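PDB 3BDK: D-mannonate dehydratase from Streptococcus suis, which catalyses the dehydration of D-mannonate to 2-dehydro-3-deoxy-D-gluconate, probably using a bound divalent iron or manganese ion. Local coordinates for residues K40-M45 / L352-F357; L140-T145 / H331-W336; A148-D153 / G293-Q298; V314-V319 / E362-A367. One frame throughout, in Å; residues are numbered along the deposited sequence.

Interaction 1 of 4, residues K40-M45 / L352-F357; sequences KAIPGM and LGATYF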
loop_
_atom_site.group_PDB
_atom_site.type_symbol
_atom_site.label_atom_id
_atom_site.label_comp_id
_atom_site.label_asym_id
_atom_site.label_seq_id
_atom_site.Cartn_x
_atom_site.Cartn_y
_atom_site.Cartn_z
ATOM N N LYS A 40 -5.606 -3.634 12.908
ATOM C CA LYS A 40 -4.392 -3.273 13.663
ATOM C C LYS A 40 -3.119 -3.731 12.930
ATOM O O LYS A 40 -2.063 -3.099 13.045
ATOM C CB LYS A 40 -4.470 -3.856 15.098
ATOM C CG LYS A 40 -3.192 -3.776 15.982
ATOM C CD LYS A 40 -2.634 -2.345 16.111
ATOM C CE LYS A 40 -1.717 -2.165 17.330
ATOM N NZ LYS A 40 -0.918 -0.893 17.217
ATOM N N ALA A 41 -3.239 -4.818 12.169
ATOM C CA ALA A 41 -2.111 -5.404 11.442
ATOM C C ALA A 41 -1.520 -4.548 10.311
ATOM O O ALA A 41 -0.376 -4.751 9.932
ATOM C CB ALA A 41 -2.491 -6.779 10.921
ATOM N N ILE A 42 -2.303 -3.613 9.768
ATOM C CA ILE A 42 -1.853 -2.700 8.708
ATOM C C ILE A 42 -0.832 -1.748 9.291
ATOM O O ILE A 42 -1.093 -1.140 10.327
ATOM C CB ILE A 42 -3.035 -1.861 8.148
ATOM C CG1 ILE A 42 -4.046 -2.755 7.433
ATOM C CG2 ILE A 42 -2.542 -0.746 7.229
ATOM C CD1 ILE A 42 -5.451 -2.166 7.374
ATOM N N PRO A 43 0.335 -1.607 8.639
ATOM C CA PRO A 43 1.366 -0.703 9.139
ATOM C C PRO A 43 0.787 0.683 9.324
ATOM O O PRO A 43 -0.109 1.071 8.574
ATOM C CB PRO A 43 2.386 -0.663 8.002
ATOM C CG PRO A 43 2.193 -1.909 7.266
ATOM C CD PRO A 43 0.750 -2.280 7.395
ATOM N N GLY A 44 1.282 1.397 10.333
ATOM C CA GLY A 44 0.923 2.798 10.586
ATOM C C GLY A 44 -0.531 3.117 10.920
ATOM O O GLY A 44 -0.870 4.269 11.210
ATOM N N MET A 45 -1.382 2.101 10.874
ATOM C CA MET A 45 -2.810 2.277 11.082
ATOM C C MET A 45 -3.082 2.560 12.539
ATOM O O MET A 45 -2.683 1.775 13.409
ATOM C CB MET A 45 -3.558 1.015 10.662
ATOM C CG MET A 45 -5.070 1.125 10.761
ATOM S SD MET A 45 -5.734 2.491 9.804
ATOM C CE MET A 45 -5.551 1.880 8.127
ATOM N N LEU A 352 -4.165 -1.849 0.944
ATOM C CA LEU A 352 -3.210 -1.434 -0.106
ATOM C C LEU A 352 -3.219 0.076 -0.338
ATOM O O LEU A 352 -2.158 0.683 -0.564
ATOM C CB LEU A 352 -3.407 -2.195 -1.430
ATOM C CG LEU A 352 -3.071 -3.697 -1.470
ATOM C CD1 LEU A 352 -3.458 -4.302 -2.783
ATOM C CD2 LEU A 352 -1.604 -3.989 -1.209
ATOM N N GLY A 353 -4.410 0.674 -0.278
ATOM C CA GLY A 353 -4.553 2.124 -0.268
ATOM C C GLY A 353 -3.844 2.774 0.912
ATOM O O GLY A 353 -3.011 3.675 0.735
ATOM N N ALA A 354 -4.153 2.315 2.119
ATOM C CA ALA A 354 -3.576 2.928 3.312
ATOM C C ALA A 354 -2.045 3.003 3.247
ATOM O O ALA A 354 -1.457 4.088 3.400
ATOM C CB ALA A 354 -4.039 2.203 4.541
ATOM N N THR A 355 -1.385 1.874 2.983
ATOM C CA THR A 355 0.092 1.862 2.934
ATOM C C THR A 355 0.635 2.732 1.801
ATOM O O THR A 355 1.734 3.322 1.917
ATOM C CB THR A 355 0.670 0.435 2.838
ATOM O OG1 THR A 355 0.196 -0.219 1.650
ATOM C CG2 THR A 355 0.256 -0.390 4.040
ATOM N N TYR A 356 -0.130 2.841 0.719
ATOM C CA TYR A 356 0.207 3.790 -0.348
ATOM C C TYR A 356 0.143 5.244 0.161
ATOM O O TYR A 356 0.973 6.101 -0.235
ATOM C CB TYR A 356 -0.722 3.589 -1.549
ATOM C CG TYR A 356 -0.708 4.686 -2.591
ATOM C CD1 TYR A 356 0.428 4.980 -3.309
ATOM C CD2 TYR A 356 -1.867 5.391 -2.886
ATOM C CE1 TYR A 356 0.424 5.983 -4.275
ATOM C CE2 TYR A 356 -1.903 6.382 -3.859
ATOM C CZ TYR A 356 -0.760 6.675 -4.556
ATOM O OH TYR A 356 -0.793 7.660 -5.519
ATOM N N PHE A 357 -0.829 5.523 1.031
ATOM C CA PHE A 357 -0.919 6.858 1.645
ATOM C C PHE A 357 0.172 7.106 2.694
ATOM O O PHE A 357 0.728 8.196 2.751
ATOM C CB PHE A 357 -2.342 7.167 2.151
ATOM C CG PHE A 357 -3.313 7.422 1.044
ATOM C CD1 PHE A 357 -3.298 8.631 0.358
ATOM C CD2 PHE A 357 -4.196 6.437 0.637
ATOM C CE1 PHE A 357 -4.157 8.858 -0.707
ATOM C CE2 PHE A 357 -5.063 6.650 -0.422
ATOM C CZ PHE A 357 -5.043 7.859 -1.098
#
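The pyrrolidine ring of P43 lies over the methyl branch of T355, with P43 CD 3.9 Å and P43 CG 4.1 Å from T355 CG2; the two side chains cross obliquely. With chi1 at 60°, T355 places CG2 beside its own backbone N and gives that methyl to the loop, while its hydroxyl serves the dimer: OG1 is hydrogen-bonded to T355 OG1 and to L352 O of the second subunit. I42 adds its CG2 branch next to P43, where I42 CG2 is 4.3 Å from both A354 CB and T355 CG2. M45 reaches the same alanine by a longer route. Its CG is anti to the backbone N (chi1 -176°) and the chain then bends at chi2 and chi3, which carries the terminal methyl to A354, M45 CE to A354 CB being 3.9 Å. A354 CB thus meets both I42 and M45. The three loop residues are presented by a type II beta turn from I42 to M45, closed by M45 N to I42 O at 3.3 Å, with G44 at positive phi (63°). In the xylose isomerase-like TIM barrel this turn leads from helix 36-40 into strand 47-50, the first strand of the parallel sheet, and helix 348-368 follows the last, 327-328. The contact therefore ties the beginning of the barrel to its end, through carbon atoms and without a hydrogen bond between the two segments. R333 of the second subunit also packs on P43 and donates from NH2 to A41 O.

Interaction 2 of 4, residues L140-T145 / H331-W336; sequences LPDGST and HGRRIW. With DNO (D-mannose), chain C.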
loop_
_atom_site.group_PDB
_atom_site.type_symbol
_atom_site.label_atom_id
_atom_site.label_comp_id
_atom_site.label_asym_id
_atom_site.label_seq_id
_atom_site.Cartn_x
_atom_site.Cartn_y
_atom_site.Cartn_z
ATOM N N LEU A 140 -12.233 -3.904 -14.079
ATOM C CA LEU A 140 -11.105 -3.013 -14.360
ATOM C C LEU A 140 -10.103 -3.730 -15.297
ATOM O O LEU A 140 -10.119 -4.961 -15.390
ATOM C CB LEU A 140 -10.431 -2.568 -13.047
ATOM C CG LEU A 140 -11.188 -1.515 -12.219
ATOM C CD1 LEU A 140 -10.709 -1.490 -10.786
ATOM C CD2 LEU A 140 -11.056 -0.138 -12.806
ATOM N N PRO A 141 -9.247 -2.964 -16.009
ATOM C CA PRO A 141 -8.198 -3.501 -16.892
ATOM C C PRO A 141 -7.329 -4.594 -16.298
ATOM O O PRO A 141 -6.930 -5.496 -17.028
ATOM C CB PRO A 141 -7.346 -2.283 -17.189
ATOM C CG PRO A 141 -8.319 -1.184 -17.188
ATOM C CD PRO A 141 -9.260 -1.489 -16.047
ATOM N N ASP A 142 -7.027 -4.540 -15.006
ATOM C CA ASP A 142 -6.159 -5.564 -14.426
ATOM C C ASP A 142 -6.901 -6.848 -14.020
ATOM O O ASP A 142 -6.295 -7.760 -13.421
ATOM C CB ASP A 142 -5.299 -5.002 -13.273
ATOM C CG ASP A 142 -6.122 -4.582 -12.057
ATOM O OD1 ASP A 142 -7.302 -4.952 -11.963
ATOM O OD2 ASP A 142 -5.582 -3.868 -11.187
ATOM N N GLY A 143 -8.207 -6.911 -14.326
ATOM C CA GLY A 143 -9.039 -8.101 -14.009
ATOM C C GLY A 143 -9.755 -8.059 -12.659
ATOM O O GLY A 143 -10.668 -8.855 -12.427
ATOM N N SER A 144 -9.351 -7.137 -11.768
ATOM C CA SER A 144 -10.078 -6.846 -10.497
ATOM C C SER A 144 -11.407 -6.178 -10.803
ATOM O O SER A 144 -11.677 -5.876 -11.970
ATOM C CB SER A 144 -9.256 -5.949 -9.577
ATOM O OG SER A 144 -9.164 -4.627 -10.073
ATOM N N THR A 145 -12.246 -5.954 -9.791
ATOM C CA THR A 145 -13.548 -5.297 -10.025
ATOM C C THR A 145 -13.821 -4.171 -9.036
ATOM O O THR A 145 -13.301 -4.183 -7.919
ATOM C CB THR A 145 -14.737 -6.281 -9.957
ATOM O OG1 THR A 145 -14.947 -6.692 -8.602
ATOM C CG2 THR A 145 -14.526 -7.500 -10.849
ATOM N N HIS A 331 -13.484 3.308 -0.298
ATOM C CA HIS A 331 -13.717 2.020 -0.940
ATOM C C HIS A 331 -12.430 1.462 -1.540
ATOM O O HIS A 331 -11.534 2.216 -1.920
ATOM C CB HIS A 331 -14.790 2.146 -2.023
ATOM C CG HIS A 331 -16.029 2.850 -1.565
ATOM N ND1 HIS A 331 -16.014 4.134 -1.063
ATOM C CD2 HIS A 331 -17.322 2.449 -1.534
ATOM C CE1 HIS A 331 -17.244 4.493 -0.742
ATOM N NE2 HIS A 331 -18.057 3.490 -1.018
ATOM N N GLY A 332 -12.346 0.138 -1.622
ATOM C CA GLY A 332 -11.325 -0.513 -2.420
ATOM C C GLY A 332 -11.912 -1.434 -3.472
ATOM O O GLY A 332 -13.099 -1.757 -3.436
ATOM N N ARG A 333 -11.075 -1.859 -4.413
ATOM C CA ARG A 333 -11.463 -2.879 -5.380
ATOM C C ARG A 333 -11.725 -4.216 -4.696
ATOM O O ARG A 333 -11.246 -4.463 -3.588
ATOM C CB ARG A 333 -10.382 -3.039 -6.452
ATOM C CG ARG A 333 -10.042 -1.753 -7.187
ATOM C CD ARG A 333 -8.540 -1.529 -7.242
ATOM N NE ARG A 333 -7.875 -2.491 -8.117
ATOM C CZ ARG A 333 -6.779 -3.167 -7.787
ATOM N NH1 ARG A 333 -6.220 -2.989 -6.597
ATOM N NH2 ARG A 333 -6.241 -4.022 -8.646
ATOM N N ARG A 334 -12.488 -5.076 -5.362
ATOM C CA ARG A 334 -12.571 -6.481 -4.980
ATOM C C ARG A 334 -11.433 -7.288 -5.594
ATOM O O ARG A 334 -11.483 -7.659 -6.767
ATOM C CB ARG A 334 -13.919 -7.071 -5.400
ATOM C CG ARG A 334 -14.200 -8.449 -4.824
ATOM C CD ARG A 334 -15.525 -8.999 -5.328
ATOM N NE ARG A 334 -16.662 -8.244 -4.809
ATOM C CZ ARG A 334 -16.967 -8.144 -3.519
ATOM N NH1 ARG A 334 -16.218 -8.754 -2.610
ATOM N NH2 ARG A 334 -18.021 -7.437 -3.137
ATOM N N ILE A 335 -10.406 -7.557 -4.793
ATOM C CA ILE A 335 -9.280 -8.381 -5.236
ATOM C C ILE A 335 -8.984 -9.564 -4.305
ATOM O O ILE A 335 -9.340 -9.546 -3.125
ATOM C CB ILE A 335 -7.981 -7.573 -5.553
ATOM C CG1 ILE A 335 -7.058 -7.449 -4.333
ATOM C CG2 ILE A 335 -8.286 -6.230 -6.214
ATOM C CD1 ILE A 335 -7.395 -6.416 -3.373
ATOM N N TRP A 336 -8.336 -10.584 -4.872
ATOM C CA TRP A 336 -7.818 -11.741 -4.145
ATOM C C TRP A 336 -8.905 -12.598 -3.500
ATOM O O TRP A 336 -8.722 -13.080 -2.387
ATOM C CB TRP A 336 -6.791 -11.337 -3.080
ATOM C CG TRP A 336 -5.699 -10.446 -3.524
ATOM C CD1 TRP A 336 -5.223 -10.283 -4.791
ATOM C CD2 TRP A 336 -4.890 -9.612 -2.681
ATOM N NE1 TRP A 336 -4.185 -9.382 -4.796
ATOM C CE2 TRP A 336 -3.960 -8.955 -3.513
ATOM C CE3 TRP A 336 -4.876 -9.347 -1.303
ATOM C CZ2 TRP A 336 -3.038 -8.040 -3.019
ATOM C CZ3 TRP A 336 -3.962 -8.448 -0.812
ATOM C CH2 TRP A 336 -3.055 -7.800 -1.668
HETATM C C1 DNO C . -20.774 5.548 0.361
HETATM C C2 DNO C . -19.918 5.067 1.545
HETATM C C3 DNO C . -20.665 4.156 2.569
HETATM C C4 DNO C . -21.981 4.624 3.272
HETATM C C5 DNO C . -22.126 6.109 3.722
HETATM C C6 DNO C . -23.066 6.191 4.931
HETATM O O1 DNO C . -20.247 6.096 -0.609
HETATM O O2 DNO C . -19.281 6.185 2.189
HETATM O O3 DNO C . -19.749 3.805 3.603
HETATM O O4 DNO C . -23.109 4.217 2.486
HETATM O O5 DNO C . -20.880 6.726 4.085
HETATM O O6 DNO C . -24.384 6.523 4.485
#
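The guanidinium of R333 has L140 CD1 and D142 OD1 at its edge, and I335 CG2 over the centre of one face, 3.7 Å above the plane. The carboxylate of D142 comes from the opposite direction, its plane turned 52° from that of the guanidinium. D142 OD2 and R333 NH2 form a salt bridge of 2.6 Å, although the hydrogen-bond angle is poor (119°) and the bond weak in that sense. S144 OG takes two further weak bonds, from R333 NE at 3.2 Å and from R333 NH2 at 3.3 Å. The other carboxylate oxygen holds the serine in place: D142 OD1 accepts from S144 N at 3.0 Å, which makes an Asx turn, and its syn lone pair accepts from S144 OG at 2.7 Å. Beside this cluster the backbones make a single antiparallel bridge, R334 N to T145 O at 2.8 Å, and the side chains of T145 and R334 lie side by side, pointing the same way, with T145 OG1 against R334 CB. At the other end of 331-336 the ring of H331 turns its edge to the bound D-mannose, with H331 CE1 3.4 Å from DNO O1, while Y345 and Y28 hydrogen-bond the sugar. R333 also forms a salt bridge through NH1 with D349 and gives NH2 to A41 O of the second subunit. Because S144 OG donates to D142, its oxygen is left to accept from R333. Carboxylate, hydroxyl and guanidinium are thereby linked in a chain, and two carboxylates probably offset the arginine charge close to the subunit interface.

Interaction 3 of 4, residues A148-D153 / G293-Q298; sequences AFLKSD and GAWGFQ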
loop_
_atom_site.group_PDB
_atom_site.type_symbol
_atom_site.label_atom_id
_atom_site.label_comp_id
_atom_site.label_asym_id
_atom_site.label_seq_id
_atom_site.Cartn_x
_atom_site.Cartn_y
_atom_site.Cartn_z
ATOM N N ALA A 148 -19.088 1.154 -9.954
ATOM C CA ALA A 148 -19.172 2.111 -11.014
ATOM C C ALA A 148 -20.585 2.635 -11.058
ATOM O O ALA A 148 -21.541 1.904 -10.783
ATOM C CB ALA A 148 -18.780 1.476 -12.337
ATOM N N PHE A 149 -20.689 3.926 -11.359
ATOM C CA PHE A 149 -21.926 4.579 -11.722
ATOM C C PHE A 149 -21.844 4.921 -13.200
ATOM O O PHE A 149 -21.110 5.829 -13.589
ATOM C CB PHE A 149 -22.077 5.863 -10.909
ATOM C CG PHE A 149 -23.310 6.648 -11.233
ATOM C CD1 PHE A 149 -24.528 6.337 -10.628
ATOM C CD2 PHE A 149 -23.261 7.707 -12.126
ATOM C CE1 PHE A 149 -25.672 7.064 -10.914
ATOM C CE2 PHE A 149 -24.407 8.434 -12.428
ATOM C CZ PHE A 149 -25.615 8.112 -11.816
ATOM N N LEU A 150 -22.588 4.201 -14.029
ATOM C CA LEU A 150 -22.615 4.498 -15.454
ATOM C C LEU A 150 -23.973 5.066 -15.818
ATOM O O LEU A 150 -24.986 4.353 -15.839
ATOM C CB LEU A 150 -22.317 3.254 -16.291
ATOM C CG LEU A 150 -20.907 2.672 -16.425
ATOM C CD1 LEU A 150 -20.323 2.282 -15.081
ATOM C CD2 LEU A 150 -20.904 1.439 -17.364
ATOM N N LYS A 151 -23.985 6.358 -16.109
ATOM C CA LYS A 151 -25.217 7.076 -16.383
ATOM C C LYS A 151 -26.159 6.302 -17.305
ATOM O O LYS A 151 -27.265 5.933 -16.903
ATOM C CB LYS A 151 -24.913 8.454 -16.954
ATOM C CG LYS A 151 -24.583 9.483 -15.903
ATOM C CD LYS A 151 -24.258 10.801 -16.547
ATOM C CE LYS A 151 -23.558 11.717 -15.594
ATOM N NZ LYS A 151 -23.194 12.944 -16.315
ATOM N N SER A 152 -25.710 6.022 -18.521
ATOM C CA SER A 152 -26.605 5.493 -19.537
ATOM C C SER A 152 -27.305 4.219 -19.090
ATOM O O SER A 152 -28.377 3.898 -19.583
ATOM C CB SER A 152 -25.880 5.295 -20.865
ATOM O OG SER A 152 -25.411 6.545 -21.348
ATOM N N ASP A 153 -26.729 3.522 -18.128
ATOM C CA ASP A 153 -27.310 2.276 -17.676
ATOM C C ASP A 153 -28.377 2.536 -16.622
ATOM O O ASP A 153 -29.242 1.689 -16.369
ATOM C CB ASP A 153 -26.216 1.330 -17.160
ATOM C CG ASP A 153 -25.206 0.934 -18.257
ATOM O OD1 ASP A 153 -24.849 1.781 -19.123
ATOM O OD2 ASP A 153 -24.759 -0.232 -18.245
ATOM N N GLY A 293 -16.314 10.868 -16.426
ATOM C CA GLY A 293 -16.615 11.607 -17.643
ATOM C C GLY A 293 -18.040 12.149 -17.654
ATOM O O GLY A 293 -18.755 12.163 -16.623
ATOM N N ALA A 294 -18.463 12.599 -18.834
ATOM C CA ALA A 294 -19.864 12.865 -19.030
ATOM C C ALA A 294 -20.658 11.538 -18.884
ATOM O O ALA A 294 -21.862 11.565 -18.616
ATOM C CB ALA A 294 -20.084 13.503 -20.377
ATOM N N TRP A 295 -19.958 10.403 -19.023
ATOM C CA TRP A 295 -20.538 9.053 -18.949
ATOM C C TRP A 295 -20.821 8.549 -17.528
ATOM O O TRP A 295 -21.419 7.482 -17.339
ATOM C CB TRP A 295 -19.619 8.049 -19.657
ATOM C CG TRP A 295 -18.197 7.984 -19.071
ATOM C CD1 TRP A 295 -17.125 8.753 -19.433
ATOM C CD2 TRP A 295 -17.728 7.115 -18.028
ATOM N NE1 TRP A 295 -16.029 8.423 -18.674
ATOM C CE2 TRP A 295 -16.374 7.424 -17.804
ATOM C CE3 TRP A 295 -18.325 6.119 -17.255
ATOM C CZ2 TRP A 295 -15.602 6.751 -16.870
ATOM C CZ3 TRP A 295 -17.559 5.464 -16.305
ATOM C CH2 TRP A 295 -16.214 5.778 -16.126
ATOM N N GLY A 296 -20.387 9.298 -16.525
ATOM C CA GLY A 296 -20.449 8.806 -15.157
ATOM C C GLY A 296 -19.049 8.630 -14.611
ATOM O O GLY A 296 -18.169 9.474 -14.835
ATOM N N PHE A 297 -18.825 7.536 -13.895
ATOM C CA PHE A 297 -17.561 7.367 -13.193
ATOM C C PHE A 297 -17.380 5.966 -12.658
ATOM O O PHE A 297 -18.349 5.217 -12.489
ATOM C CB PHE A 297 -17.430 8.379 -12.048
ATOM C CG PHE A 297 -18.437 8.197 -10.955
ATOM C CD1 PHE A 297 -19.656 8.843 -11.004
ATOM C CD2 PHE A 297 -18.158 7.399 -9.859
ATOM C CE1 PHE A 297 -20.599 8.681 -9.984
ATOM C CE2 PHE A 297 -19.106 7.223 -8.836
ATOM C CZ PHE A 297 -20.329 7.878 -8.909
ATOM N N GLN A 298 -16.121 5.635 -12.381
ATOM C CA GLN A 298 -15.751 4.343 -11.860
ATOM C C GLN A 298 -14.639 4.472 -10.839
ATOM O O GLN A 298 -13.619 5.140 -11.090
ATOM C CB GLN A 298 -15.302 3.409 -12.973
ATOM C CG GLN A 298 -14.881 2.048 -12.394
ATOM C CD GLN A 298 -14.819 0.918 -13.379
ATOM O OE1 GLN A 298 -14.507 -0.192 -12.992
ATOM N NE2 GLN A 298 -15.107 1.178 -14.646
#
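Strands 148-150 and 296-298 run antiparallel at 159°, their axes 4.8 Å apart. F149 and F297 form the hydrogen-bonded pair, with F149 N to F297 O and F297 N to F149 O both 2.9 Å; A148-Q298 and L150-G296 are the non-hydrogen-bonded pairs on either side. A further bond, K151 N to W295 O at 3.1 Å, continues the pairing into the turn. F149 and F297 share one face of the sheet. F149 CB sits over the face of the F297 ring, 3.6 Å from its centroid, a CH-pi contact, whereas the two rings are nearly parallel (20°) but slid apart so that they barely overlap. F297 has its CG between backbone N and carbonyl carbon (chi1 65°), which turns the ring back toward F149. On the other face A148 CB packs against Q298 CG at 3.9 Å. The W295 indole bends over its own turn, covering G293 N and F297 N, and meets L150 CG at its edge. K151 stretches along the turn and gives NZ to A294 O at 3.0 Å from above the carbonyl plane; its ammonium also makes a cation-pi contact with Y225. The type I turn G293-G296 joins strands 290-293 and 296-299 in a beta hairpin that pairs with strand 145-150 in a four-stranded antiparallel sheet. This sheet is an addition to the parallel barrel, and the side chain of F297 is about 8 Å from the bound D-mannose.

Interaction 4 of 4, residues V314-V319 / E362-A367; sequences VVKLLV and EANMRA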
loop_
_atom_site.group_PDB
_atom_site.type_symbol
_atom_site.label_atom_id
_atom_site.label_comp_id
_atom_site.label_asym_id
_atom_site.label_seq_id
_atom_site.Cartn_x
_atom_site.Cartn_y
_atom_site.Cartn_z
ATOM N N VAL A 314 -2.827 16.111 -3.429
ATOM C CA VAL A 314 -3.730 16.112 -2.275
ATOM C C VAL A 314 -2.903 16.029 -0.993
ATOM O O VAL A 314 -2.768 17.024 -0.305
ATOM C CB VAL A 314 -4.765 14.958 -2.312
ATOM C CG1 VAL A 314 -5.591 14.951 -1.050
ATOM C CG2 VAL A 314 -5.671 15.063 -3.539
ATOM N N VAL A 315 -2.333 14.854 -0.712
ATOM C CA VAL A 315 -1.572 14.600 0.518
ATOM C C VAL A 315 -0.503 15.667 0.776
ATOM O O VAL A 315 -0.321 16.087 1.910
ATOM C CB VAL A 315 -0.951 13.176 0.515
ATOM C CG1 VAL A 315 -0.226 12.938 -0.755
ATOM C CG2 VAL A 315 0.000 12.963 1.683
ATOM N N LYS A 316 0.182 16.110 -0.272
ATOM C CA LYS A 316 1.088 17.246 -0.184
ATOM C C LYS A 316 0.436 18.457 0.488
ATOM O O LYS A 316 1.027 19.023 1.390
ATOM C CB LYS A 316 1.590 17.635 -1.566
ATOM C CG LYS A 316 2.512 18.836 -1.595
ATOM C CD LYS A 316 3.256 18.868 -2.926
ATOM C CE LYS A 316 4.493 19.760 -2.872
ATOM N NZ LYS A 316 4.105 21.184 -2.781
ATOM N N LEU A 317 -0.769 18.842 0.056
ATOM C CA LEU A 317 -1.475 19.991 0.618
ATOM C C LEU A 317 -1.764 19.763 2.094
ATOM O O LEU A 317 -1.578 20.670 2.920
ATOM C CB LEU A 317 -2.792 20.251 -0.126
ATOM C CG LEU A 317 -2.767 20.887 -1.521
ATOM C CD1 LEU A 317 -3.984 20.492 -2.307
ATOM C CD2 LEU A 317 -2.652 22.393 -1.445
ATOM N N LEU A 318 -2.221 18.554 2.424
ATOM C CA LEU A 318 -2.453 18.161 3.805
ATOM C C LEU A 318 -1.181 18.365 4.640
ATOM O O LEU A 318 -1.236 18.749 5.824
ATOM C CB LEU A 318 -2.870 16.697 3.865
ATOM C CG LEU A 318 -4.250 16.231 3.397
ATOM C CD1 LEU A 318 -4.336 14.748 3.678
ATOM C CD2 LEU A 318 -5.423 16.976 4.076
ATOM N N VAL A 319 -0.044 18.110 4.003
ATOM C CA VAL A 319 1.248 18.330 4.603
ATOM C C VAL A 319 1.496 19.839 4.699
ATOM O O VAL A 319 1.507 20.381 5.797
ATOM C CB VAL A 319 2.344 17.562 3.798
ATOM C CG1 VAL A 319 3.750 18.125 4.042
ATOM C CG2 VAL A 319 2.264 16.059 4.090
ATOM N N GLU A 362 4.770 10.257 4.345
ATOM C CA GLU A 362 6.212 10.201 4.645
ATOM C C GLU A 362 7.048 10.921 3.600
ATOM O O GLU A 362 7.880 11.757 3.933
ATOM C CB GLU A 362 6.696 8.720 4.816
ATOM C CG GLU A 362 8.232 8.526 4.998
ATOM C CD GLU A 362 8.694 7.069 5.262
ATOM O OE1 GLU A 362 7.955 6.287 5.888
ATOM O OE2 GLU A 362 9.824 6.712 4.845
ATOM N N ALA A 363 6.834 10.606 2.331
ATOM C CA ALA A 363 7.694 11.190 1.314
ATOM C C ALA A 363 7.545 12.701 1.289
ATOM O O ALA A 363 8.550 13.414 1.299
ATOM C CB ALA A 363 7.455 10.581 -0.051
ATOM N N ASN A 364 6.299 13.186 1.289
ATOM C CA ASN A 364 6.051 14.630 1.204
ATOM C C ASN A 364 6.494 15.367 2.452
ATOM O O ASN A 364 7.024 16.476 2.365
ATOM C CB ASN A 364 4.596 14.935 0.899
ATOM C CG ASN A 364 4.302 14.873 -0.563
ATOM O OD1 ASN A 364 4.980 15.507 -1.367
ATOM N ND2 ASN A 364 3.283 14.097 -0.929
ATOM N N MET A 365 6.291 14.738 3.605
ATOM C CA MET A 365 6.822 15.264 4.850
ATOM C C MET A 365 8.319 15.564 4.716
ATOM O O MET A 365 8.709 16.728 4.731
ATOM C CB MET A 365 6.517 14.321 6.005
ATOM C CG MET A 365 5.047 14.335 6.410
ATOM S SD MET A 365 4.521 15.672 7.536
ATOM C CE MET A 365 4.922 17.135 6.616
ATOM N N ARG A 366 9.138 14.534 4.519
ATOM C CA ARG A 366 10.595 14.708 4.416
ATOM C C ARG A 366 10.989 15.702 3.333
ATOM O O ARG A 366 11.961 16.436 3.479
ATOM C CB ARG A 366 11.304 13.368 4.150
ATOM C CG ARG A 366 10.995 12.251 5.150
ATOM C CD ARG A 366 11.643 12.505 6.492
ATOM N NE ARG A 366 11.715 11.286 7.290
ATOM C CZ ARG A 366 11.928 11.244 8.605
ATOM N NH1 ARG A 366 12.079 12.364 9.309
ATOM N NH2 ARG A 366 11.986 10.070 9.219
ATOM N N ALA A 367 10.242 15.713 2.240
ATOM C CA ALA A 367 10.528 16.616 1.148
ATOM C C ALA A 367 10.312 18.059 1.596
ATOM O O ALA A 367 11.009 18.973 1.131
ATOM C CB ALA A 367 9.665 16.291 -0.056
#
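Segments 314-319 (helix 311-320) and 362-367 (helix 348-368) cross at -48° with their axes 9.2 Å apart, K316 and N364 bringing the backbones closest. N364 points at the first helix and its amide lies across V315 and K316: N364 ND2 is 3.7 Å from V315 CG1 and 3.8 Å from K316 N, while N364 CG is 4.0 Å from K316 CB. The side chains of K316 and N364 meet at about a right angle, the aliphatic part of the lysine passing N364 OD1, with K316 CD 4.1 Å away. N364 CG stands beside its own backbone N (chi1 -84°), and ND2 makes a weak hydrogen bond to L360 O one turn earlier; no hydrogen bond crosses between the two segments. The two helices flank strand 327-328 of the TIM barrel in sequence and pack side by side on the outside of the barrel, V314 and L318 of the first facing inward onto M285 of strand 282-286. One turn on from V315, V319 sits beside M365: V319 CG2 is 4.0 Å from M365 CG and 4.1 Å from M365 SD, and the same methyl touches N364 CB at 4.1 Å. M365 bends at chi2 and chi3 toward V319; the modelled position of its terminal methyl there is doubtful. A363 of the second subunit packs on both A363 and N364, and E362 bonds through OE1 to Y356 OH of that subunit.

Overall arrangement
Interactions 1 and 4 both use helix 348-368, at two levels about 16 Å apart between centres, and both are buried, without a hydrogen bond across the segments; methyl and ring carbons do the work in interaction 1, and an asparagine amide joins them in interaction 4. Interactions 2 and 3 are partly buried, with hydrogen bonds across both, but interaction 2 adds a salt-bridged side-chain cluster where interaction 3 relies on strand pairing and aromatic rings. They touch where L140 CD2 meets Q298 OE1 at 3.5 Å; interactions 1 and 2 touch where L352 CD1 meets W336 CH2 at 3.7 Å. All four also border the second subunit.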